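Local coordinates for 3-oxoacyl-[acyl-carrier-protein] synthase 2 (Rickettsia rickettsii, PDB 4JGA) that probably catalyses the decarboxylative condensation of malonyl-ACP with a growing acyl chain, the elongation step of bacterial fatty acid synthesis, at residues T21-V26 with V106-W111; D321-H326 with V352-T357; Y414-S419 with S428-S433. All coordinates share one frame; numbering follows the deposited sequence.

Contact 1 (T21-V26 with V106-W111); sequences TGLGLV and VEDSGW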
# COMPACT_ATOMS: atom_id res chain seq x y z
N THR A 21 -0.56 0.33 -22.94
CA THR A 21 0.44 0.53 -23.97
C THR A 21 1.76 -0.20 -23.72
O THR A 21 2.68 -0.06 -24.53
CB THR A 21 0.74 2.02 -24.17
OG1 THR A 21 1.25 2.58 -22.94
CG2 THR A 21 -0.55 2.79 -24.58
N GLY A 22 1.89 -0.95 -22.63
CA GLY A 22 3.11 -1.73 -22.35
C GLY A 22 2.88 -2.87 -21.38
O GLY A 22 2.09 -2.71 -20.45
N LEU A 23 3.55 -4.01 -21.60
CA LEU A 23 3.44 -5.20 -20.76
C LEU A 23 4.80 -5.69 -20.33
O LEU A 23 5.77 -5.65 -21.11
CB LEU A 23 2.74 -6.34 -21.47
CG LEU A 23 1.45 -6.05 -22.25
CD1 LEU A 23 1.02 -7.28 -23.03
CD2 LEU A 23 0.33 -5.59 -21.31
N GLY A 24 4.87 -6.14 -19.07
CA GLY A 24 6.10 -6.69 -18.48
C GLY A 24 5.80 -7.86 -17.55
O GLY A 24 4.89 -7.75 -16.70
N LEU A 25 6.57 -8.94 -17.68
CA LEU A 25 6.34 -10.16 -16.89
C LEU A 25 7.62 -10.85 -16.46
O LEU A 25 8.54 -11.02 -17.25
CB LEU A 25 5.50 -11.17 -17.69
CG LEU A 25 4.02 -10.95 -17.77
CD1 LEU A 25 3.42 -11.96 -18.75
CD2 LEU A 25 3.34 -11.07 -16.40
N VAL A 26 7.65 -11.25 -15.19
CA VAL A 26 8.60 -12.24 -14.68
C VAL A 26 7.78 -13.29 -13.94
O VAL A 26 7.16 -12.98 -12.92
CB VAL A 26 9.64 -11.65 -13.73
CG1 VAL A 26 10.59 -12.73 -13.23
CG2 VAL A 26 10.43 -10.57 -14.45
N VAL A 106 7.97 -0.60 -19.65
CA VAL A 106 8.32 0.73 -20.08
C VAL A 106 8.95 0.68 -21.48
O VAL A 106 8.52 1.41 -22.35
CB VAL A 106 9.26 1.44 -19.09
CG1 VAL A 106 9.82 2.71 -19.73
CG2 VAL A 106 8.51 1.78 -17.83
N GLU A 107 9.92 -0.19 -21.68
CA GLU A 107 10.54 -0.34 -23.00
C GLU A 107 9.53 -0.79 -24.06
O GLU A 107 9.55 -0.28 -25.17
CB GLU A 107 11.73 -1.28 -22.94
CG GLU A 107 12.90 -0.67 -22.20
CD GLU A 107 14.15 -1.55 -22.21
OE1 GLU A 107 14.06 -2.69 -22.78
OE2 GLU A 107 15.21 -1.14 -21.64
N ASP A 108 8.61 -1.69 -23.71
CA ASP A 108 7.59 -2.13 -24.64
C ASP A 108 6.72 -0.93 -25.07
O ASP A 108 6.36 -0.79 -26.24
CB ASP A 108 6.73 -3.21 -23.97
CG ASP A 108 5.61 -3.72 -24.86
OD1 ASP A 108 5.89 -3.90 -26.06
OD2 ASP A 108 4.48 -3.97 -24.35
N SER A 109 6.39 -0.04 -24.13
CA SER A 109 5.53 1.09 -24.44
C SER A 109 6.21 2.20 -25.23
O SER A 109 5.54 3.05 -25.79
CB SER A 109 5.00 1.71 -23.15
OG SER A 109 6.04 2.37 -22.47
N GLY A 110 7.53 2.22 -25.23
CA GLY A 110 8.26 3.30 -25.88
C GLY A 110 8.20 4.62 -25.14
O GLY A 110 8.73 5.63 -25.62
N TRP A 111 7.63 4.63 -23.93
CA TRP A 111 7.50 5.88 -23.20
C TRP A 111 8.74 6.12 -22.37
O TRP A 111 8.90 5.61 -21.27
CB TRP A 111 6.26 5.83 -22.32
CG TRP A 111 6.01 7.10 -21.58
CD1 TRP A 111 6.03 7.26 -20.20
CD2 TRP A 111 5.71 8.38 -22.12
NE1 TRP A 111 5.78 8.57 -19.87
CE2 TRP A 111 5.58 9.28 -21.03
CE3 TRP A 111 5.58 8.87 -23.42
CZ2 TRP A 111 5.31 10.65 -21.21
CZ3 TRP A 111 5.29 10.23 -23.60
CH2 TRP A 111 5.15 11.10 -22.49
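Asp108 and Ser109, in the last turn of a helix, both point CB toward strand 21-26, but only Asp108 sends its polar end there. Asp108 extends CG anti to its backbone N (chi1 179°), which carries the carboxylate alongside the strand; OD2 accepts the N-H of Leu23 at 2.9 Å through its anti lone pair, with an angle of 150° at the hydrogen. The same oxygen lies 3.3 Å from Gly22 CA and also pairs with the hydroxyl of Tyr277, so two donors grip it. Ser109 meets the strand with carbon instead: its CA makes a CH...O contact with Thr21 O at 3.1 Å. Its hydroxyl turns back into its own segment, where OG donates to Val106 O at 2.7 Å and accepts the N-H of Trp111 at 3.1 Å, an ST turn at the helix end. Gly22 has no side chain to come between, and its CA lies 4.3 Å from Ser109 CA. Thr21 and Gly22 form a classic beta bulge opposite Val262 of strand 257-265, while Thr21 OG1 bonds to Glu264. The contact thus seats the C-terminal end of helix 93-109 on strand 18-26 of the large mixed sheet, and Leu23 packs on helices 33-41 and 368-382.

Contact 2 (D321-H326 with V352-T357); sequences DYINAH and VLMSST. With K (potassium ion), chain C; NA (sodium ion), chain E.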
# COMPACT_ATOMS: atom_id res chain seq x y z
N ASP A 321 -16.49 -12.13 -22.79
CA ASP A 321 -16.15 -13.39 -23.54
C ASP A 321 -15.31 -14.38 -22.73
O ASP A 321 -15.44 -15.60 -22.87
CB ASP A 321 -15.43 -13.02 -24.81
CG ASP A 321 -16.29 -12.21 -25.75
OD1 ASP A 321 -17.45 -12.60 -26.00
OD2 ASP A 321 -15.79 -11.16 -26.22
N TYR A 322 -14.43 -13.83 -21.90
CA TYR A 322 -13.48 -14.65 -21.14
C TYR A 322 -13.27 -14.02 -19.77
O TYR A 322 -13.23 -12.79 -19.65
CB TYR A 322 -12.14 -14.83 -21.90
CG TYR A 322 -11.04 -15.38 -21.03
CD1 TYR A 322 -11.08 -16.71 -20.60
CD2 TYR A 322 -9.96 -14.59 -20.61
CE1 TYR A 322 -10.08 -17.22 -19.79
CE2 TYR A 322 -8.96 -15.12 -19.81
CZ TYR A 322 -9.03 -16.43 -19.40
OH TYR A 322 -8.06 -16.97 -18.57
N ILE A 323 -13.15 -14.89 -18.77
CA ILE A 323 -12.93 -14.52 -17.38
C ILE A 323 -11.66 -15.22 -16.91
O ILE A 323 -11.53 -16.44 -16.98
CB ILE A 323 -14.08 -14.97 -16.47
CG1 ILE A 323 -15.38 -14.36 -16.94
CG2 ILE A 323 -13.78 -14.63 -14.99
CD1 ILE A 323 -16.59 -14.90 -16.24
N ASN A 324 -10.70 -14.41 -16.47
CA ASN A 324 -9.53 -14.93 -15.81
C ASN A 324 -9.83 -14.90 -14.33
O ASN A 324 -9.85 -13.82 -13.69
CB ASN A 324 -8.26 -14.13 -16.16
CG ASN A 324 -7.00 -14.81 -15.62
OD1 ASN A 324 -6.63 -14.60 -14.45
ND2 ASN A 324 -6.36 -15.67 -16.45
N ALA A 325 -10.10 -16.07 -13.79
CA ALA A 325 -10.56 -16.24 -12.44
C ALA A 325 -9.42 -15.94 -11.44
O ALA A 325 -8.25 -15.88 -11.81
CB ALA A 325 -11.06 -17.66 -12.27
N HIS A 326 -9.79 -15.71 -10.19
CA HIS A 326 -8.85 -15.76 -9.11
C HIS A 326 -8.38 -17.22 -8.96
O HIS A 326 -7.19 -17.50 -9.09
CB HIS A 326 -9.45 -15.24 -7.82
CG HIS A 326 -8.44 -15.03 -6.74
ND1 HIS A 326 -7.28 -14.32 -6.94
CD2 HIS A 326 -8.41 -15.44 -5.45
CE1 HIS A 326 -6.58 -14.28 -5.82
NE2 HIS A 326 -7.24 -14.95 -4.90
N VAL A 352 -19.85 -18.37 -21.88
CA VAL A 352 -18.68 -17.65 -21.42
C VAL A 352 -17.59 -18.66 -21.04
O VAL A 352 -17.89 -19.73 -20.51
CB VAL A 352 -19.01 -16.73 -20.24
CG1 VAL A 352 -19.31 -17.53 -18.98
CG2 VAL A 352 -17.86 -15.78 -20.00
N LEU A 353 -16.34 -18.30 -21.32
CA LEU A 353 -15.20 -19.10 -20.95
C LEU A 353 -14.62 -18.51 -19.68
O LEU A 353 -14.58 -17.28 -19.52
CB LEU A 353 -14.13 -19.10 -22.05
CG LEU A 353 -14.13 -20.25 -23.08
CD1 LEU A 353 -15.51 -20.58 -23.62
CD2 LEU A 353 -13.13 -19.97 -24.19
N MET A 354 -14.12 -19.37 -18.80
CA MET A 354 -13.40 -18.95 -17.60
C MET A 354 -12.24 -19.90 -17.36
O MET A 354 -12.42 -21.10 -17.47
CB MET A 354 -14.32 -18.90 -16.37
CG MET A 354 -13.57 -18.61 -15.06
SD MET A 354 -14.59 -18.08 -13.63
CE MET A 354 -15.31 -19.61 -13.11
N SER A 355 -11.06 -19.37 -17.01
CA SER A 355 -9.93 -20.23 -16.65
C SER A 355 -9.07 -19.59 -15.55
O SER A 355 -9.16 -18.39 -15.30
CB SER A 355 -9.09 -20.57 -17.87
OG SER A 355 -8.30 -19.49 -18.30
N SER A 356 -8.32 -20.45 -14.86
CA SER A 356 -7.35 -20.00 -13.88
C SER A 356 -5.96 -20.33 -14.38
O SER A 356 -5.60 -21.50 -14.57
CB SER A 356 -7.55 -20.66 -12.54
OG SER A 356 -6.48 -20.26 -11.69
N THR A 357 -5.18 -19.29 -14.59
CA THR A 357 -3.78 -19.49 -14.95
C THR A 357 -2.91 -19.80 -13.74
O THR A 357 -1.74 -20.11 -13.88
CB THR A 357 -3.24 -18.25 -15.67
OG1 THR A 357 -3.67 -17.06 -14.99
CG2 THR A 357 -3.75 -18.23 -17.09
K K C . -7.58 -13.19 -12.32
NA NA E . -19.90 -12.57 -25.25
O HOH W 1 -5.98 -16.94 -13.07
O HOH W 2 -22.70 -13.19 -25.92
O HOH W 3 -19.71 -15.03 -24.53
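Tyr322 reaches across to Ser355 at the tight part of this contact. With CG anti to its backbone N (chi1 167°), the ring lies along the neighbouring strand, and OH donates a short 2.5 Å bond to Ser355 OG, which approaches at the ring edge. Asn324 ND2 donates to the same phenol oxygen at 3.0 Å, and Ser355 OG is also bonded to Pro386 O, giving a buried polar chain. On the other face of the sheet, Ile323 CG2 packs 3.8 Å from Met354 SD; CG anti to the backbone N (chi1 174°) and an extended chi2 (164°) put the sulfur there, and it also touches Ala325 CB. Parallel strands 322-324 and 353-355 are the two ends of a beta-alpha-beta unit whose helix 331-345 covers Ile323 and Met354; four backbone hydrogen bonds join them, from Leu353 N to Asp321 O at one end to Ala325 N to Ser355 O at the other. At the two ends of the ladder, metals and water take over. Asn324 binds potassium through O and OD1, and Ala325 through O; water 1 donates to Asn324 OD1 at 2.8 Å and accepts from Thr357 N at 2.9 Å. Asp321 OD1 binds sodium at 2.6 Å with Asp318 O and waters 2 and 3, against the single water at the Asn324 end; OD2 forms a salt bridge with Lys411, and the carboxylate also has Asp413 as polar partner.

Contact 3 (Y414-S419 with S428-S433); sequences YVLSNS and SLVIKS. With K (potassium ion), chain C.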
# COMPACT_ATOMS: atom_id res chain seq x y z
N TYR A 414 -14.05 -8.74 -24.81
CA TYR A 414 -14.15 -8.23 -23.48
C TYR A 414 -13.71 -9.30 -22.51
O TYR A 414 -14.16 -10.46 -22.60
CB TYR A 414 -15.59 -7.85 -23.14
CG TYR A 414 -16.15 -6.67 -23.89
CD1 TYR A 414 -16.70 -6.82 -25.17
CD2 TYR A 414 -16.16 -5.42 -23.31
CE1 TYR A 414 -17.26 -5.73 -25.84
CE2 TYR A 414 -16.69 -4.33 -23.99
CZ TYR A 414 -17.23 -4.49 -25.23
OH TYR A 414 -17.73 -3.39 -25.84
N VAL A 415 -12.88 -8.90 -21.56
CA VAL A 415 -12.37 -9.82 -20.54
C VAL A 415 -12.56 -9.25 -19.14
O VAL A 415 -12.36 -8.06 -18.92
CB VAL A 415 -10.89 -10.09 -20.75
CG1 VAL A 415 -10.34 -10.96 -19.61
CG2 VAL A 415 -10.67 -10.77 -22.09
N LEU A 416 -12.97 -10.12 -18.22
CA LEU A 416 -13.08 -9.82 -16.80
C LEU A 416 -11.98 -10.61 -16.06
O LEU A 416 -11.80 -11.81 -16.30
CB LEU A 416 -14.46 -10.24 -16.26
CG LEU A 416 -14.69 -10.20 -14.75
CD1 LEU A 416 -14.77 -8.77 -14.26
CD2 LEU A 416 -15.96 -10.92 -14.36
N SER A 417 -11.27 -9.94 -15.15
CA SER A 417 -10.26 -10.61 -14.34
C SER A 417 -10.48 -10.28 -12.85
O SER A 417 -10.60 -9.13 -12.48
CB SER A 417 -8.85 -10.16 -14.77
OG SER A 417 -7.84 -10.84 -14.03
N ASN A 418 -10.55 -11.33 -12.03
CA ASN A 418 -10.79 -11.24 -10.62
C ASN A 418 -9.55 -11.47 -9.75
O ASN A 418 -8.71 -12.30 -10.08
CB ASN A 418 -11.82 -12.30 -10.22
CG ASN A 418 -13.19 -12.09 -10.84
OD1 ASN A 418 -13.57 -10.98 -11.22
ND2 ASN A 418 -13.92 -13.17 -10.96
N SER A 419 -9.52 -10.79 -8.60
CA SER A 419 -8.55 -11.06 -7.55
C SER A 419 -9.15 -10.82 -6.19
O SER A 419 -9.74 -9.75 -5.95
CB SER A 419 -7.35 -10.14 -7.62
OG SER A 419 -6.74 -10.16 -8.88
N SER A 428 -11.99 -6.47 -9.25
CA SER A 428 -12.28 -6.98 -10.61
C SER A 428 -12.00 -5.89 -11.63
O SER A 428 -12.32 -4.70 -11.40
CB SER A 428 -13.73 -7.43 -10.74
OG SER A 428 -13.95 -8.58 -9.94
N LEU A 429 -11.39 -6.30 -12.73
CA LEU A 429 -11.04 -5.40 -13.81
C LEU A 429 -11.67 -5.90 -15.12
O LEU A 429 -11.67 -7.10 -15.39
CB LEU A 429 -9.53 -5.32 -13.94
CG LEU A 429 -8.82 -4.58 -12.79
CD1 LEU A 429 -7.31 -4.90 -12.78
CD2 LEU A 429 -9.10 -3.09 -12.86
N VAL A 430 -12.19 -4.97 -15.91
CA VAL A 430 -12.70 -5.27 -17.24
C VAL A 430 -11.86 -4.53 -18.30
O VAL A 430 -11.64 -3.31 -18.23
CB VAL A 430 -14.18 -4.88 -17.42
CG1 VAL A 430 -14.64 -5.10 -18.86
CG2 VAL A 430 -15.05 -5.66 -16.46
N ILE A 431 -11.46 -5.29 -19.32
CA ILE A 431 -10.67 -4.79 -20.41
C ILE A 431 -11.42 -5.08 -21.69
O ILE A 431 -12.05 -6.13 -21.82
CB ILE A 431 -9.36 -5.55 -20.53
CG1 ILE A 431 -8.53 -5.35 -19.28
CG2 ILE A 431 -8.55 -5.04 -21.71
CD1 ILE A 431 -7.33 -6.33 -19.27
N LYS A 432 -11.32 -4.18 -22.65
CA LYS A 432 -11.90 -4.45 -23.93
C LYS A 432 -10.89 -4.22 -25.05
O LYS A 432 -10.00 -3.42 -24.94
CB LYS A 432 -13.20 -3.67 -24.12
CG LYS A 432 -13.03 -2.33 -24.76
CD LYS A 432 -14.34 -1.68 -25.10
CE LYS A 432 -14.07 -0.30 -25.64
NZ LYS A 432 -15.23 0.33 -26.33
N SER A 433 -11.08 -4.94 -26.13
CA SER A 433 -10.34 -4.69 -27.34
C SER A 433 -10.62 -3.28 -27.82
O SER A 433 -11.76 -2.80 -27.78
CB SER A 433 -10.77 -5.68 -28.43
OG SER A 433 -10.48 -5.14 -29.67
K K C . -7.58 -13.19 -12.32
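Asn418 sets CG beside its backbone N (chi1 -64°) and Ser428 does the same with OG (chi1 -67°), and these torsions bring amide and hydroxyl together across the beta hairpin of strands 414-421 and 425-432. Ser428 OG donates to Asn418 OD1 at 2.7 Å, reaching the oxygen from above the amide plane, 39° out of it. The NH2 end of the same amide is held by Glu337, so both ends of the group are engaged and its rotation is fixed. Asn418 and Ser428 are a non-hydrogen-bonded pair, as are Leu416 with Val430 and Tyr414 with Lys432; all six side chains line one face of the sheet. In the middle of that face Leu416 CD1 meets Val430 CG2 at 3.8 Å, the two chains running at a slant to each other. At the partly exposed end Tyr414 and Lys432 lie side by side and point the same way. Here Tyr414 CD2 is 3.5 Å from Lys432 CB, and the extended Lys432 chain runs beside the ring, CD lying 3.9 Å from Tyr414 OH. Between these rungs come the hydrogen-bonded pairs, Val415 with Ile431 and Ser417 with Leu429, each closed by two reciprocal N-H...O bonds. Their side chains occupy the opposite face, where helix 368-382 packs: Phe373 touches Leu429 and Ile431, and Ser376 touches Val415 and Ser417. This face also reaches the potassium ion, whose coordination is shared with Asn324, Ala325 and Glu372. The hairpin supplies two ligands from consecutive residues, the carbonyl Asn418 O at 2.7 Å and the hydroxyl Ser417 OG at 2.9 Å.

All three contacts reach one mixed sheet of the thiolase-type fold. Contacts 2 and 3 are adjoining parts of it: their centres are about 9 Å apart, strands 322-324 and 414-421 are neighbours, and Asn324 N lies 2.8 Å from Leu416 O, a probable hydrogen bond. They share the potassium ion, with three ligand atoms from contact 2, two from contact 3 and Glu372 OE1 completing the six. Sodium binds at the other end of contact 2, about 7 Å from the side chain of Tyr414. Contact 1 stands apart, its centre about 24 Å from that of contact 2 and 19 Å from that of contact 3. Helix 368-382, which carries Glu372, touches side chains in all three.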